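Local coordinates for oligopeptide-binding protein AppA (Bacillus subtilis, PDB 1XOC) that binds oligopeptides, tetra- and pentapeptides among them, as the solute-binding component of an ABC-type oligopeptide permease that can substitute for the OPP system in sporulation and competence, at residues Leu264-Phe278 and Asn409-Thr423. Sequence-based numbering, arbitrary orientation.
Sequences LSYVYIGWNEKNELF and NWDFDAMVMGWSLST
S265-W271 and A414-S420 form a buried pairing of neighbouring antiparallel strands in a mixed sheet that also carries the bound peptide. Backbone bonds tie Y268 to M417 and G270 to M415 in both directions. N272 N to D413 O, at 3.0 Å, and L421 N to L264 O, at 2.9 Å, carry the pairing beyond the strands. W419 N bonds Y266 O at 3.0 Å. The return bond from Y266 N to W419 O is weak, while S265 OG reaches the same oxygen at 2.8 Å from above the carbonyl plane.

Y266, Y268 and W419 form an aromatic cluster on one face. W419 turns its edge to the face of Y266 in an offset edge-to-face pair (planes at 73°). The Y268 and W419 rings are nearly parallel but slid apart, with Y268 CE1 3.5 Å from W419 CD1. With CG between the backbone N and the carbonyl carbon (chi1 66°), the Y268 ring lies alongside the M417 side chain, CZ 3.7 Å from M417 CB. Its hydroxyl gives a hydrogen bond to a water, which donates in turn to G418 O and sits over one face of the W419 indole. Farther along, N272 CB lies over the face of F412. The V267, I269, W271, V416 and A414 side chains take the other face.

Strand 483-496 flanks 265-271, and Y483 stacks on Y268 and bonds W419 NE1. Strand 358-367 runs parallel to 414-420, where G418-S420 also pair with the peptide, and helix 398-405 packs on M415 and M417.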
loop_
_atom_site.group_PDB
_atom_site.type_symbol
_atom_site.label_atom_id
_atom_site.label_comp_id
_atom_site.label_asym_id
_atom_site.label_seq_id
_atom_site.Cartn_x
_atom_site.Cartn_y
_atom_site.Cartn_z
ATOM N N LEU A 264 -3.009 -0.912 -9.157
ATOM C CA LEU A 264 -2.722 0.483 -8.775
ATOM C C LEU A 264 -1.475 0.508 -7.876
ATOM O O LEU A 264 -1.560 0.664 -6.668
ATOM C CB LEU A 264 -3.938 1.133 -8.084
ATOM C CG LEU A 264 -3.871 2.638 -7.877
ATOM C CD1 LEU A 264 -4.141 3.358 -9.177
ATOM C CD2 LEU A 264 -4.897 3.076 -6.865
ATOM N N SER A 265 -0.318 0.341 -8.492
ATOM C CA SER A 265 0.888 -0.019 -7.753
ATOM C C SER A 265 2.100 0.255 -8.618
ATOM O O SER A 265 2.004 0.354 -9.857
ATOM C CB SER A 265 0.841 -1.493 -7.412
ATOM O OG SER A 265 2.067 -1.926 -6.866
ATOM N N TYR A 266 3.258 0.363 -7.956
ATOM C CA TYR A 266 4.531 0.167 -8.655
ATOM C C TYR A 266 5.487 -0.530 -7.690
ATOM O O TYR A 266 5.318 -0.444 -6.468
ATOM C CB TYR A 266 5.127 1.461 -9.257
ATOM C CG TYR A 266 5.472 2.543 -8.253
ATOM C CD1 TYR A 266 6.645 2.486 -7.482
ATOM C CD2 TYR A 266 4.637 3.626 -8.070
ATOM C CE1 TYR A 266 6.944 3.483 -6.570
ATOM C CE2 TYR A 266 4.926 4.630 -7.159
ATOM C CZ TYR A 266 6.098 4.542 -6.407
ATOM O OH TYR A 266 6.387 5.539 -5.497
ATOM N N VAL A 267 6.482 -1.174 -8.281
ATOM C CA VAL A 267 7.551 -1.862 -7.543
ATOM C C VAL A 267 8.816 -1.052 -7.810
ATOM O O VAL A 267 8.993 -0.502 -8.905
ATOM C CB VAL A 267 7.651 -3.335 -7.993
ATOM C CG1 VAL A 267 8.848 -4.034 -7.380
ATOM C CG2 VAL A 267 6.346 -4.067 -7.627
ATOM N N TYR A 268 9.687 -0.988 -6.811
ATOM C CA TYR A 268 10.814 -0.077 -6.817
ATOM C C TYR A 268 11.934 -0.629 -5.951
ATOM O O TYR A 268 11.742 -1.540 -5.192
ATOM C CB TYR A 268 10.383 1.297 -6.299
ATOM C CG TYR A 268 9.977 1.321 -4.848
ATOM C CD1 TYR A 268 8.699 1.014 -4.460
ATOM C CD2 TYR A 268 10.885 1.641 -3.862
ATOM C CE1 TYR A 268 8.341 1.040 -3.144
ATOM C CE2 TYR A 268 10.541 1.654 -2.552
ATOM C CZ TYR A 268 9.268 1.354 -2.187
ATOM O OH TYR A 268 8.909 1.370 -0.875
ATOM N N ILE A 269 13.114 -0.048 -6.098
ATOM C CA ILE A 269 14.164 -0.190 -5.112
ATOM C C ILE A 269 14.279 1.080 -4.314
ATOM O O ILE A 269 14.495 2.138 -4.866
ATOM C CB ILE A 269 15.519 -0.487 -5.773
ATOM C CG1 ILE A 269 15.411 -1.669 -6.721
ATOM C CG2 ILE A 269 16.592 -0.701 -4.709
ATOM C CD1 ILE A 269 16.649 -1.898 -7.546
ATOM N N GLY A 270 14.129 0.947 -3.009
ATOM C CA GLY A 270 14.320 2.058 -2.109
ATOM C C GLY A 270 15.745 2.142 -1.610
ATOM O O GLY A 270 16.222 1.226 -0.981
ATOM N N TRP A 271 16.396 3.265 -1.887
ATOM C CA TRP A 271 17.773 3.493 -1.470
ATOM C C TRP A 271 17.797 4.345 -0.197
ATOM O O TRP A 271 17.466 5.507 -0.235
ATOM C CB TRP A 271 18.541 4.224 -2.574
ATOM C CG TRP A 271 18.496 3.601 -3.938
ATOM C CD1 TRP A 271 17.904 4.108 -5.041
ATOM C CD2 TRP A 271 19.120 2.389 -4.344
ATOM N NE1 TRP A 271 18.085 3.269 -6.108
ATOM C CE2 TRP A 271 18.837 2.206 -5.701
ATOM C CE3 TRP A 271 19.888 1.431 -3.692
ATOM C CZ2 TRP A 271 19.299 1.117 -6.420
ATOM C CZ3 TRP A 271 20.340 0.348 -4.406
ATOM C CH2 TRP A 271 20.048 0.200 -5.752
ATOM N N ASN A 272 18.167 3.745 0.928
ATOM C CA ASN A 272 18.087 4.445 2.211
ATOM C C ASN A 272 19.183 5.491 2.328
ATOM O O ASN A 272 20.350 5.148 2.425
ATOM C CB ASN A 272 18.190 3.458 3.370
ATOM C CG ASN A 272 17.824 4.074 4.700
ATOM O OD1 ASN A 272 17.628 3.372 5.688
ATOM N ND2 ASN A 272 17.701 5.379 4.729
ATOM N N GLU A 273 18.802 6.771 2.300
ATOM C CA GLU A 273 19.778 7.883 2.353
ATOM C C GLU A 273 20.374 8.121 3.760
ATOM O O GLU A 273 21.265 8.964 3.931
ATOM C CB GLU A 273 19.166 9.146 1.763
ATOM C CG GLU A 273 18.683 8.924 0.340
ATOM C CD GLU A 273 18.186 10.154 -0.336
ATOM O OE1 GLU A 273 17.334 10.008 -1.243
ATOM O OE2 GLU A 273 18.640 11.253 0.030
ATOM N N LYS A 274 19.934 7.352 4.753
ATOM C CA LYS A 274 20.660 7.247 6.020
ATOM C C LYS A 274 22.005 6.585 5.773
ATOM O O LYS A 274 22.978 6.864 6.477
ATOM C CB LYS A 274 19.902 6.416 7.045
ATOM C CG LYS A 274 19.002 7.187 7.938
ATOM C CD LYS A 274 18.360 6.269 8.975
ATOM C CE LYS A 274 19.155 6.190 10.264
ATOM N NZ LYS A 274 18.725 4.987 11.069
ATOM N N ASN A 275 22.057 5.699 4.783
ATOM C CA ASN A 275 23.304 5.035 4.394
ATOM C C ASN A 275 24.133 5.950 3.501
ATOM O O ASN A 275 23.670 6.391 2.457
ATOM C CB ASN A 275 23.020 3.703 3.680
ATOM C CG ASN A 275 24.263 2.834 3.516
ATOM O OD1 ASN A 275 25.300 3.291 3.031
ATOM N ND2 ASN A 275 24.154 1.564 3.896
ATOM N N GLU A 276 25.364 6.216 3.939
ATOM C CA GLU A 276 26.337 7.036 3.223
ATOM C C GLU A 276 26.396 6.735 1.725
ATOM O O GLU A 276 26.609 7.636 0.910
ATOM C CB GLU A 276 27.749 6.787 3.787
ATOM C CG GLU A 276 27.950 7.085 5.266
ATOM C CD GLU A 276 29.218 6.398 5.847
ATOM O OE1 GLU A 276 30.352 6.728 5.404
ATOM O OE2 GLU A 276 29.076 5.522 6.747
ATOM N N LEU A 277 26.242 5.456 1.374
ATOM C CA LEU A 277 26.373 5.017 -0.011
ATOM C C LEU A 277 25.356 5.676 -0.918
ATOM O O LEU A 277 25.617 5.855 -2.110
ATOM C CB LEU A 277 26.229 3.495 -0.116
ATOM C CG LEU A 277 27.306 2.647 0.587
ATOM C CD1 LEU A 277 27.016 1.149 0.429
ATOM C CD2 LEU A 277 28.706 2.981 0.107
ATOM N N PHE A 278 24.204 6.029 -0.360
ATOM C CA PHE A 278 23.073 6.452 -1.176
ATOM C C PHE A 278 22.690 7.907 -0.985
ATOM O O PHE A 278 21.663 8.317 -1.465
ATOM C CB PHE A 278 21.861 5.551 -0.901
ATOM C CG PHE A 278 22.154 4.092 -1.072
ATOM C CD1 PHE A 278 22.716 3.631 -2.247
ATOM C CD2 PHE A 278 21.891 3.181 -0.057
ATOM C CE1 PHE A 278 23.032 2.309 -2.413
ATOM C CE2 PHE A 278 22.188 1.852 -0.221
ATOM C CZ PHE A 278 22.761 1.406 -1.405
ATOM N N ASN A 409 12.886 2.674 13.005
ATOM C CA ASN A 409 13.950 1.705 12.697
ATOM C C ASN A 409 14.705 2.021 11.407
ATOM O O ASN A 409 15.928 2.167 11.418
ATOM C CB ASN A 409 13.373 0.292 12.621
ATOM C CG ASN A 409 12.685 -0.121 13.899
ATOM O OD1 ASN A 409 11.617 -0.750 13.872
ATOM N ND2 ASN A 409 13.293 0.192 15.023
ATOM N N TRP A 410 13.986 2.134 10.296
ATOM C CA TRP A 410 14.616 2.344 8.996
ATOM C C TRP A 410 15.801 1.417 8.779
ATOM O O TRP A 410 16.864 1.830 8.290
ATOM C CB TRP A 410 15.074 3.779 8.855
ATOM C CG TRP A 410 13.979 4.760 9.115
ATOM C CD1 TRP A 410 12.934 5.076 8.284
ATOM C CD2 TRP A 410 13.850 5.596 10.260
ATOM N NE1 TRP A 410 12.149 6.034 8.871
ATOM C CE2 TRP A 410 12.694 6.378 10.079
ATOM C CE3 TRP A 410 14.590 5.746 11.437
ATOM C CZ2 TRP A 410 12.277 7.315 11.025
ATOM C CZ3 TRP A 410 14.188 6.668 12.372
ATOM C CH2 TRP A 410 13.031 7.445 12.167
ATOM N N ASP A 411 15.580 0.153 9.132
ATOM C CA ASP A 411 16.660 -0.815 9.319
ATOM C C ASP A 411 16.857 -1.592 8.024
ATOM O O ASP A 411 16.523 -2.781 7.934
ATOM C CB ASP A 411 16.265 -1.729 10.467
ATOM C CG ASP A 411 17.279 -2.812 10.747
ATOM O OD1 ASP A 411 16.841 -3.856 11.273
ATOM O OD2 ASP A 411 18.467 -2.651 10.409
ATOM N N PHE A 412 17.357 -0.876 7.018
ATOM C CA PHE A 412 17.675 -1.441 5.706
ATOM C C PHE A 412 18.662 -0.505 5.007
ATOM O O PHE A 412 18.671 0.702 5.280
ATOM C CB PHE A 412 16.402 -1.638 4.857
ATOM C CG PHE A 412 15.734 -0.358 4.438
ATOM C CD1 PHE A 412 14.935 0.338 5.315
ATOM C CD2 PHE A 412 15.923 0.143 3.175
ATOM C CE1 PHE A 412 14.294 1.529 4.917
ATOM C CE2 PHE A 412 15.250 1.328 2.766
ATOM C CZ PHE A 412 14.466 2.008 3.658
ATOM N N ASP A 413 19.507 -1.070 4.143
ATOM C CA ASP A 413 20.368 -0.290 3.241
ATOM C C ASP A 413 19.580 -0.002 1.972
ATOM O O ASP A 413 19.452 1.149 1.523
ATOM C CB ASP A 413 21.604 -1.086 2.835
ATOM C CG ASP A 413 22.505 -1.462 4.006
ATOM O OD1 ASP A 413 22.525 -0.742 5.029
ATOM O OD2 ASP A 413 23.212 -2.486 3.863
ATOM N N ALA A 414 18.974 -1.054 1.415
ATOM C CA ALA A 414 18.130 -0.921 0.222
ATOM C C ALA A 414 17.091 -2.018 0.263
ATOM O O ALA A 414 17.302 -3.040 0.887
ATOM C CB ALA A 414 18.954 -1.012 -1.046
ATOM N N MET A 415 15.953 -1.814 -0.397
ATOM C CA MET A 415 14.952 -2.871 -0.454
ATOM C C MET A 415 14.210 -2.894 -1.757
ATOM O O MET A 415 13.998 -1.853 -2.356
ATOM C CB MET A 415 13.967 -2.753 0.693
ATOM C CG MET A 415 13.099 -1.541 0.635
ATOM S SD MET A 415 11.954 -1.492 2.027
ATOM C CE MET A 415 11.351 0.195 1.854
ATOM N N VAL A 416 13.833 -4.090 -2.192
ATOM C CA VAL A 416 12.909 -4.244 -3.322
ATOM C C VAL A 416 11.507 -4.307 -2.735
ATOM O O VAL A 416 11.203 -5.170 -1.941
ATOM C CB VAL A 416 13.206 -5.519 -4.141
ATOM C CG1 VAL A 416 12.205 -5.620 -5.305
ATOM C CG2 VAL A 416 14.648 -5.541 -4.630
ATOM N N MET A 417 10.626 -3.374 -3.124
ATOM C CA MET A 417 9.376 -3.170 -2.374
ATOM C C MET A 417 8.339 -2.633 -3.322
ATOM O O MET A 417 8.685 -2.242 -4.427
ATOM C CB MET A 417 9.600 -2.204 -1.230
ATOM C CG MET A 417 8.493 -2.013 -0.210
ATOM S SD MET A 417 7.680 -3.478 0.378
ATOM C CE MET A 417 9.032 -4.448 0.991
ATOM N N GLY A 418 7.076 -2.711 -2.923
ATOM C CA GLY A 418 6.038 -2.032 -3.682
ATOM C C GLY A 418 5.159 -1.114 -2.862
ATOM O O GLY A 418 5.042 -1.258 -1.652
ATOM N N TRP A 419 4.507 -0.188 -3.560
ATOM C CA TRP A 419 3.387 0.611 -3.013
ATOM C C TRP A 419 2.065 0.204 -3.650
ATOM O O TRP A 419 1.994 0.063 -4.850
ATOM C CB TRP A 419 3.586 2.112 -3.305
ATOM C CG TRP A 419 4.621 2.772 -2.425
ATOM C CD1 TRP A 419 5.797 3.351 -2.818
ATOM C CD2 TRP A 419 4.558 2.933 -1.002
ATOM N NE1 TRP A 419 6.478 3.833 -1.725
ATOM C CE2 TRP A 419 5.751 3.580 -0.597
ATOM C CE3 TRP A 419 3.631 2.585 -0.044
ATOM C CZ2 TRP A 419 6.005 3.916 0.725
ATOM C CZ3 TRP A 419 3.895 2.911 1.291
ATOM C CH2 TRP A 419 5.083 3.541 1.653
ATOM N N SER A 420 1.049 -0.015 -2.831
ATOM C CA SER A 420 -0.360 0.061 -3.260
ATOM C C SER A 420 -0.741 1.529 -3.141
ATOM O O SER A 420 -0.876 2.063 -2.054
ATOM C CB SER A 420 -1.232 -0.785 -2.349
ATOM O OG SER A 420 -2.579 -0.602 -2.698
ATOM N N LEU A 421 -0.896 2.196 -4.274
ATOM C CA LEU A 421 -0.963 3.633 -4.256
ATOM C C LEU A 421 -2.271 4.165 -3.755
ATOM O O LEU A 421 -3.289 3.507 -3.799
ATOM C CB LEU A 421 -0.672 4.175 -5.658
ATOM C CG LEU A 421 0.767 3.897 -6.104
ATOM C CD1 LEU A 421 0.926 4.043 -7.603
ATOM C CD2 LEU A 421 1.773 4.779 -5.375
ATOM N N SER A 422 -2.239 5.387 -3.250
ATOM C CA SER A 422 -3.481 6.059 -2.926
ATOM C C SER A 422 -4.301 6.277 -4.192
ATOM O O SER A 422 -3.746 6.547 -5.275
ATOM C CB SER A 422 -3.196 7.414 -2.294
ATOM O OG SER A 422 -4.415 7.985 -1.872
ATOM N N THR A 423 -5.624 6.219 -4.058
ATOM C CA THR A 423 -6.523 6.483 -5.185
ATOM C C THR A 423 -6.639 7.969 -5.489
ATOM O O THR A 423 -7.133 8.356 -6.552
ATOM C CB THR A 423 -7.956 5.893 -4.960
ATOM O OG1 THR A 423 -8.513 6.425 -3.770
ATOM C CG2 THR A 423 -7.915 4.393 -4.823
HETATM O O HOH W 1 6.466 0.550 0.052
#